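Local structure of hypothetical protein (Uncultured marine organism, 2OP5) at residues E25-S30 against I64-E69. The protein is of unknown function but forms a dimer with a ferredoxin-like fold, probably related to the dimeric alpha-beta barrel proteins. Residues are numbered along the deposited sequence; the frame is centred on the assembly and turned at random.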
loop_
_atom_site.group_PDB
_atom_site.type_symbol
_atom_site.label_atom_id
_atom_site.label_comp_id
_atom_site.label_asym_id
_atom_site.label_seq_id
_atom_site.Cartn_x
_atom_site.Cartn_y
_atom_site.Cartn_z
ATOM N N GLU A 25 14.592 -12.502 -4.715
ATOM C CA GLU A 25 15.324 -12.754 -3.468
ATOM C C GLU A 25 16.601 -11.935 -3.371
ATOM O O GLU A 25 16.980 -11.479 -2.281
ATOM C CB GLU A 25 15.692 -14.227 -3.337
ATOM C CG GLU A 25 14.512 -15.168 -3.200
ATOM C CD GLU A 25 14.941 -16.608 -3.071
ATOM O OE1 GLU A 25 15.764 -16.899 -2.173
ATOM O OE2 GLU A 25 14.453 -17.445 -3.864
ATOM N N LEU A 26 17.279 -11.764 -4.509
ATOM C CA LEU A 26 18.522 -10.981 -4.567
ATOM C C LEU A 26 18.269 -9.495 -4.374
ATOM O O LEU A 26 19.071 -8.807 -3.737
ATOM C CB LEU A 26 19.249 -11.183 -5.898
ATOM C CG LEU A 26 20.547 -10.359 -6.036
ATOM C CD1 LEU A 26 21.572 -10.769 -4.990
ATOM C CD2 LEU A 26 21.103 -10.524 -7.403
ATOM N N PHE A 27 17.195 -9.002 -4.984
ATOM C CA PHE A 27 16.753 -7.611 -4.856
ATOM C C PHE A 27 16.398 -7.308 -3.407
ATOM O O PHE A 27 16.784 -6.265 -2.875
ATOM C CB PHE A 27 15.518 -7.336 -5.751
ATOM C CG PHE A 27 15.104 -5.883 -5.772
ATOM C CD1 PHE A 27 15.571 -5.032 -6.756
ATOM C CD2 PHE A 27 14.288 -5.365 -4.796
ATOM C CE1 PHE A 27 15.224 -3.724 -6.760
ATOM C CE2 PHE A 27 13.961 -4.047 -4.796
ATOM C CZ PHE A 27 14.414 -3.226 -5.790
ATOM N N LEU A 28 15.625 -8.199 -2.788
ATOM C CA LEU A 28 15.306 -8.095 -1.360
ATOM C C LEU A 28 16.564 -8.064 -0.517
ATOM O O LEU A 28 16.693 -7.232 0.381
ATOM C CB LEU A 28 14.446 -9.277 -0.880
ATOM C CG LEU A 28 12.946 -9.284 -1.216
ATOM C CD1 LEU A 28 12.280 -10.453 -0.532
ATOM C CD2 LEU A 28 12.257 -7.984 -0.788
ATOM N N LYS A 29 17.501 -8.971 -0.802
ATOM C CA LYS A 29 18.763 -9.010 -0.059
ATOM C C LYS A 29 19.667 -7.810 -0.297
ATOM O O LYS A 29 20.646 -7.649 0.416
ATOM C CB LYS A 29 19.520 -10.317 -0.264
ATOM C CG LYS A 29 19.015 -11.402 0.658
ATOM C CD LYS A 29 19.741 -12.722 0.506
ATOM C CE LYS A 29 19.275 -13.731 1.572
ATOM N NZ LYS A 29 19.564 -13.266 2.975
ATOM N N SER A 30 19.328 -6.948 -1.251
ATOM C CA SER A 30 20.114 -5.743 -1.502
ATOM C C SER A 30 19.429 -4.454 -1.038
ATOM O O SER A 30 19.946 -3.364 -1.322
ATOM C CB SER A 30 20.365 -5.626 -2.999
ATOM O OG SER A 30 20.778 -6.872 -3.508
ATOM N N ILE A 64 7.092 -7.817 -5.365
ATOM C CA ILE A 64 7.420 -7.059 -4.179
ATOM C C ILE A 64 6.514 -5.841 -4.175
ATOM O O ILE A 64 6.351 -5.202 -5.206
ATOM C CB ILE A 64 8.861 -6.504 -4.213
ATOM C CG1 ILE A 64 9.886 -7.635 -4.224
ATOM C CG2 ILE A 64 9.123 -5.586 -3.021
ATOM C CD1 ILE A 64 9.815 -8.572 -3.042
ATOM N N SER A 65 5.954 -5.517 -3.013
ATOM C CA SER A 65 5.174 -4.283 -2.828
ATOM C C SER A 65 5.855 -3.343 -1.843
ATOM O O SER A 65 6.509 -3.787 -0.875
ATOM C CB SER A 65 3.792 -4.599 -2.300
ATOM O OG SER A 65 3.854 -5.187 -1.031
HETATM N N MSE A 66 5.713 -2.052 -2.117
HETATM C CA MSE A 66 6.205 -1.013 -1.267
HETATM C C MSE A 66 5.128 0.026 -1.126
HETATM O O MSE A 66 4.462 0.386 -2.094
HETATM C CB MSE A 66 7.438 -0.343 -1.854
HETATM C CG MSE A 66 8.640 -1.239 -1.817
HETATM SE SE MSE A 66 10.271 -0.385 -2.445
HETATM C CE MSE A 66 11.379 -1.868 -1.998
ATOM N N VAL A 67 4.945 0.487 0.094
ATOM C CA VAL A 67 3.991 1.531 0.361
ATOM C C VAL A 67 4.785 2.622 1.079
ATOM O O VAL A 67 5.389 2.365 2.138
ATOM C CB VAL A 67 2.805 1.057 1.231
ATOM C CG1 VAL A 67 1.878 2.223 1.521
ATOM C CG2 VAL A 67 2.036 -0.111 0.572
ATOM N N PHE A 68 4.823 3.807 0.467
ATOM C CA PHE A 68 5.492 4.971 1.039
ATOM C C PHE A 68 4.375 5.921 1.404
ATOM O O PHE A 68 3.531 6.247 0.549
ATOM C CB PHE A 68 6.354 5.734 0.019
ATOM C CG PHE A 68 7.520 4.963 -0.554
ATOM C CD1 PHE A 68 7.322 4.032 -1.562
ATOM C CD2 PHE A 68 8.809 5.235 -0.138
ATOM C CE1 PHE A 68 8.407 3.345 -2.123
ATOM C CE2 PHE A 68 9.901 4.561 -0.685
ATOM C CZ PHE A 68 9.705 3.615 -1.686
ATOM N N GLU A 69 4.413 6.419 2.634
ATOM C CA GLU A 69 3.413 7.355 3.122
ATOM C C GLU A 69 4.070 8.659 3.561
ATOM O O GLU A 69 5.062 8.656 4.302
ATOM C CB GLU A 69 2.657 6.731 4.282
ATOM C CG GLU A 69 1.935 5.464 3.870
ATOM C CD GLU A 69 1.081 4.914 4.963
ATOM O OE1 GLU A 69 0.545 5.704 5.758
ATOM O OE2 GLU A 69 0.917 3.688 5.009
#
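Leu28 and Ile64 make the tight part of this contact between helix 21-28 and strand 63-70. Leu28 CD2 lies 3.4 Å from Ile64 CD1, closer than usual for two methyl carbons. The same Ile64 CD1 is 3.7 Å from Leu28 CG and 4.0 Å from Leu28 CD1, so one methyl meets the whole fork of the leucine. The two side chains cross at a slant. Ile64 CG1 stands anti to the carbonyl carbon (chi1 -64°), and the second torsion (-59°) then sets CD1 against Leu28. With an alanine at Leu28, Ile64 CD1 would probably face a gap, and the packing against Val110 of the second subunit would probably be lost.

The Phe27 and Met66 pair is looser. Met66 is selenomethionine, and its extended chain brings CE to the edge of the Phe27 ring, near the ring plane, 4.4 Å from Phe27 CE2. Phe18 and Phe98 also meet this ring, Phe98 edge-to-face. Ile64 and Met66 are buried, while Phe27 and Leu28 keep some exposure. On the side away from the strand, Glu25, Leu26 and Lys29 are exposed. Ser30 OG donates a 2.6 Å hydrogen bond back to Leu26 O, within the segment 25-30.

This is helix-on-sheet packing in the ferredoxin-like fold. Ile64 and Met66 alternate with Ser65, which turns from the helix toward the second subunit. No hydrogen bond or salt bridge joins the two segments, so their direct attachment is apolar and rests on side-chain shape.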